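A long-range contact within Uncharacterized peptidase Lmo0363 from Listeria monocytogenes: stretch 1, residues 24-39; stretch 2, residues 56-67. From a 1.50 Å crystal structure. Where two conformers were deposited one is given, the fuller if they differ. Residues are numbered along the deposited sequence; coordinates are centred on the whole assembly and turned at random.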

# COMPACT_ATOMS: atom_id res chain seq x y z
N ASN A 24 13.34 16.09 -3.56
CA ASN A 24 13.61 16.79 -2.30
C ASN A 24 13.07 16.08 -1.07
O ASN A 24 12.33 16.65 -0.26
CB ASN A 24 13.10 18.23 -2.35
CG ASN A 24 13.72 19.02 -3.49
OD1 ASN A 24 13.01 19.52 -4.36
ND2 ASN A 24 15.04 19.13 -3.49
N LEU A 25 13.47 14.83 -0.92
CA LEU A 25 12.97 13.98 0.14
C LEU A 25 13.59 14.26 1.51
O LEU A 25 12.96 13.99 2.53
CB LEU A 25 13.20 12.52 -0.22
CG LEU A 25 12.47 12.03 -1.46
CD1 LEU A 25 12.99 10.65 -1.83
CD2 LEU A 25 10.96 12.02 -1.22
N GLN A 26 14.81 14.79 1.53
CA GLN A 26 15.55 14.96 2.77
C GLN A 26 14.76 15.72 3.83
O GLN A 26 14.34 16.86 3.60
CB GLN A 26 16.89 15.66 2.52
CG GLN A 26 17.73 15.84 3.78
CD GLN A 26 18.36 14.55 4.26
OE1 GLN A 26 18.72 13.69 3.45
NE2 GLN A 26 18.52 14.41 5.57
N GLY A 27 14.58 15.10 4.99
CA GLY A 27 13.91 15.73 6.11
C GLY A 27 12.39 15.62 6.11
O GLY A 27 11.75 16.01 7.09
N LYS A 28 11.81 15.09 5.04
CA LYS A 28 10.37 14.92 5.01
C LYS A 28 9.99 13.72 5.85
O LYS A 28 10.80 12.83 6.07
CB LYS A 28 9.85 14.79 3.57
CG LYS A 28 10.06 16.06 2.77
CD LYS A 28 9.20 16.09 1.52
CE LYS A 28 9.12 17.50 0.96
NZ LYS A 28 8.11 17.58 -0.13
N THR A 29 8.75 13.70 6.33
CA THR A 29 8.30 12.70 7.28
C THR A 29 7.28 11.74 6.69
O THR A 29 6.49 12.11 5.82
CB THR A 29 7.67 13.37 8.50
OG1 THR A 29 6.66 14.28 8.06
CG2 THR A 29 8.73 14.13 9.29
N VAL A 30 7.30 10.50 7.17
CA VAL A 30 6.44 9.45 6.63
C VAL A 30 5.66 8.80 7.77
O VAL A 30 6.25 8.36 8.74
CB VAL A 30 7.29 8.36 5.94
CG1 VAL A 30 6.41 7.24 5.38
CG2 VAL A 30 8.15 8.97 4.85
N THR A 31 4.33 8.73 7.63
CA THR A 31 3.52 7.87 8.48
C THR A 31 3.62 6.47 7.89
O THR A 31 3.12 6.21 6.79
CB THR A 31 2.03 8.31 8.50
OG1 THR A 31 1.93 9.61 9.07
CG2 THR A 31 1.21 7.35 9.34
N PHE A 32 4.27 5.58 8.63
CA PHE A 32 4.63 4.24 8.16
C PHE A 32 3.71 3.24 8.85
O PHE A 32 3.78 3.08 10.07
CB PHE A 32 6.11 4.00 8.54
CG PHE A 32 6.69 2.69 8.10
CD1 PHE A 32 7.25 2.55 6.84
CD2 PHE A 32 6.74 1.61 8.98
CE1 PHE A 32 7.83 1.35 6.44
CE2 PHE A 32 7.31 0.40 8.58
CZ PHE A 32 7.86 0.27 7.31
N ILE A 33 2.84 2.61 8.07
CA ILE A 33 1.80 1.72 8.60
C ILE A 33 2.11 0.25 8.27
O ILE A 33 1.96 -0.17 7.13
CB ILE A 33 0.42 2.10 8.03
CG1 ILE A 33 0.06 3.54 8.42
CG2 ILE A 33 -0.65 1.11 8.50
CD1 ILE A 33 -1.13 4.10 7.66
N PRO A 34 2.59 -0.51 9.27
CA PRO A 34 2.98 -1.91 9.05
C PRO A 34 1.88 -2.90 9.45
O PRO A 34 2.12 -4.11 9.53
CB PRO A 34 4.18 -2.07 9.99
CG PRO A 34 3.80 -1.20 11.16
CD PRO A 34 3.03 -0.02 10.59
N THR A 35 0.68 -2.39 9.70
CA THR A 35 -0.44 -3.21 10.19
C THR A 35 -0.69 -4.51 9.43
O THR A 35 -0.95 -5.55 10.04
CB THR A 35 -1.72 -2.37 10.21
OG1 THR A 35 -1.49 -1.18 10.99
CG2 THR A 35 -2.90 -3.15 10.80
N ALA A 36 -0.64 -4.47 8.11
CA ALA A 36 -0.91 -5.67 7.32
C ALA A 36 0.05 -6.80 7.69
O ALA A 36 -0.30 -7.98 7.67
CB ALA A 36 -0.82 -5.36 5.82
N SER A 37 1.28 -6.42 8.03
CA SER A 37 2.34 -7.39 8.28
C SER A 37 2.26 -8.04 9.66
O SER A 37 2.93 -9.04 9.91
CB SER A 37 3.71 -6.73 8.13
OG SER A 37 4.01 -5.95 9.28
N THR A 38 1.46 -7.48 10.55
CA THR A 38 1.48 -7.91 11.95
C THR A 38 0.86 -9.29 12.19
O THR A 38 1.03 -9.87 13.25
CB THR A 38 0.84 -6.87 12.89
OG1 THR A 38 -0.55 -6.72 12.57
CG2 THR A 38 1.57 -5.52 12.79
N VAL A 39 0.13 -9.79 11.20
CA VAL A 39 -0.46 -11.12 11.29
C VAL A 39 0.26 -12.10 10.36
O VAL A 39 -0.17 -13.24 10.20
CB VAL A 39 -1.97 -11.09 10.96
CG1 VAL A 39 -2.73 -10.28 12.00
CG2 VAL A 39 -2.20 -10.54 9.55
N LEU A 56 16.94 7.43 2.16
CA LEU A 56 16.61 8.56 1.29
C LEU A 56 16.56 9.86 2.09
O LEU A 56 16.29 10.93 1.54
CB LEU A 56 15.26 8.33 0.61
CG LEU A 56 15.15 7.10 -0.28
CD1 LEU A 56 13.76 7.06 -0.89
CD2 LEU A 56 16.24 7.12 -1.36
N GLY A 57 16.80 9.76 3.39
CA GLY A 57 16.76 10.92 4.25
C GLY A 57 15.38 11.23 4.80
O GLY A 57 15.14 12.34 5.30
N LEU A 58 14.47 10.27 4.70
CA LEU A 58 13.12 10.43 5.24
C LEU A 58 13.08 10.09 6.73
O LEU A 58 13.83 9.23 7.20
CB LEU A 58 12.13 9.55 4.48
CG LEU A 58 11.91 9.98 3.03
CD1 LEU A 58 11.28 8.85 2.21
CD2 LEU A 58 11.07 11.24 2.97
N LEU A 59 12.22 10.79 7.46
CA LEU A 59 12.00 10.51 8.88
C LEU A 59 10.77 9.63 8.98
O LEU A 59 9.66 10.04 8.62
CB LEU A 59 11.78 11.80 9.65
CG LEU A 59 13.02 12.65 9.81
CD1 LEU A 59 12.65 14.03 10.34
CD2 LEU A 59 14.01 11.96 10.74
N VAL A 60 10.96 8.40 9.46
CA VAL A 60 9.90 7.41 9.48
C VAL A 60 9.23 7.35 10.85
O VAL A 60 9.90 7.13 11.86
CB VAL A 60 10.43 6.02 9.11
CG1 VAL A 60 9.30 5.01 9.10
CG2 VAL A 60 11.12 6.07 7.76
N GLU A 61 7.92 7.52 10.88
CA GLU A 61 7.14 7.46 12.11
C GLU A 61 6.08 6.36 12.04
O GLU A 61 5.13 6.45 11.26
CB GLU A 61 6.48 8.81 12.38
CG GLU A 61 7.47 9.93 12.63
CD GLU A 61 6.81 11.24 12.97
OE1 GLU A 61 5.58 11.25 13.21
OE2 GLU A 61 7.51 12.28 12.99
N GLU A 62 6.24 5.33 12.87
CA GLU A 62 5.32 4.20 12.83
C GLU A 62 3.92 4.51 13.37
O GLU A 62 3.76 5.23 14.36
CB GLU A 62 5.93 3.00 13.54
CG GLU A 62 7.29 2.62 12.97
CD GLU A 62 7.55 1.14 13.03
OE1 GLU A 62 6.72 0.41 13.61
OE2 GLU A 62 8.60 0.71 12.51
N LEU A 63 2.92 3.96 12.70
CA LEU A 63 1.53 4.05 13.13
C LEU A 63 0.87 2.70 12.88
O LEU A 63 0.67 2.32 11.73
CB LEU A 63 0.78 5.15 12.35
CG LEU A 63 -0.73 5.29 12.58
CD1 LEU A 63 -1.00 5.76 14.01
CD2 LEU A 63 -1.38 6.25 11.57
N ASP A 64 0.58 1.96 13.95
CA ASP A 64 -0.15 0.70 13.82
C ASP A 64 -1.63 0.96 14.07
O ASP A 64 -2.06 1.16 15.21
CB ASP A 64 0.40 -0.37 14.76
CG ASP A 64 -0.21 -1.75 14.53
OD1 ASP A 64 -1.12 -1.89 13.67
OD2 ASP A 64 0.21 -2.71 15.21
N ILE A 65 -2.40 0.99 12.99
CA ILE A 65 -3.84 1.19 13.04
C ILE A 65 -4.54 0.23 13.99
O ILE A 65 -5.57 0.55 14.56
CB ILE A 65 -4.47 1.03 11.63
CG1 ILE A 65 -3.79 1.98 10.64
CG2 ILE A 65 -5.98 1.23 11.68
CD1 ILE A 65 -3.86 3.42 11.04
N ALA A 66 -3.97 -0.96 14.16
CA ALA A 66 -4.60 -2.00 14.96
C ALA A 66 -4.58 -1.70 16.46
O ALA A 66 -5.40 -2.22 17.21
CB ALA A 66 -3.96 -3.35 14.68
N THR A 67 -3.65 -0.85 16.89
CA THR A 67 -3.42 -0.67 18.33
C THR A 67 -3.50 0.77 18.85
O THR A 67 -3.66 0.98 20.05
CB THR A 67 -2.05 -1.25 18.74
OG1 THR A 67 -1.00 -0.58 18.03
CG2 THR A 67 -1.99 -2.73 18.45

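Two short parallel strands, 29-33 and 59-62, form the centre of this contact, and each end is finished by a different device. The first is a type II turn from Leu 25 to Lys 28. Leu 25 points toward stretch 2, its CD1 3.8 Å from Leu 56 CD1, and packs its CB 4.0 Å from Leu 58 CD2. At Gly 27 the turn donates its backbone N to Gly 57 O at 2.8 Å. Both glycines have positive phi, where a CB would jam against the preceding carbonyl; at Gly 57, which ends a helix in a Schellman motif, it would also clash with Gln 26 OE1.

Lys 28 opens the parallel ladder with its O alone, accepting from Leu 59 N (2.8 Å), its N being spent on Leu 25 O in the turn. Thr 29 and Thr 31 share one face with Leu 59 and Glu 61, mixing methyl contacts with polar groups satisfied elsewhere in the structure. CA-H...O contacts supplement the ladder, as from Thr 29 CA to Leu 59 O at 3.3 Å. Val 30 and Phe 32 share the other face with Val 60 and Glu 62, and bond with both N and O to the residues on either side of these partners. Val 30 N donates to Leu 59 O, and Val 30 O accepts from Glu 61 N, each at 2.8 Å. Phe 32 repeats the pattern, its N to Glu 61 O and its O from Leu 63 N, both 2.9 Å; its CB lies 3.4 Å from Val 60 CG1, a tight apolar fit. Ile 33, its CA-to-CB bond pointing the other way from that of Phe 32, makes a separate apolar contact, CG2 lying 3.9 Å from Ile 65 CG1.

Beyond Pro 34, a side chain takes over from the backbone: Thr 35 OG1 donates to Asp 64 OD1 at 2.8 Å. That same OD1 accepts from Ala 66 N at 3.0 Å, so one carboxylate oxygen joins the two stretches while bracing its own loop.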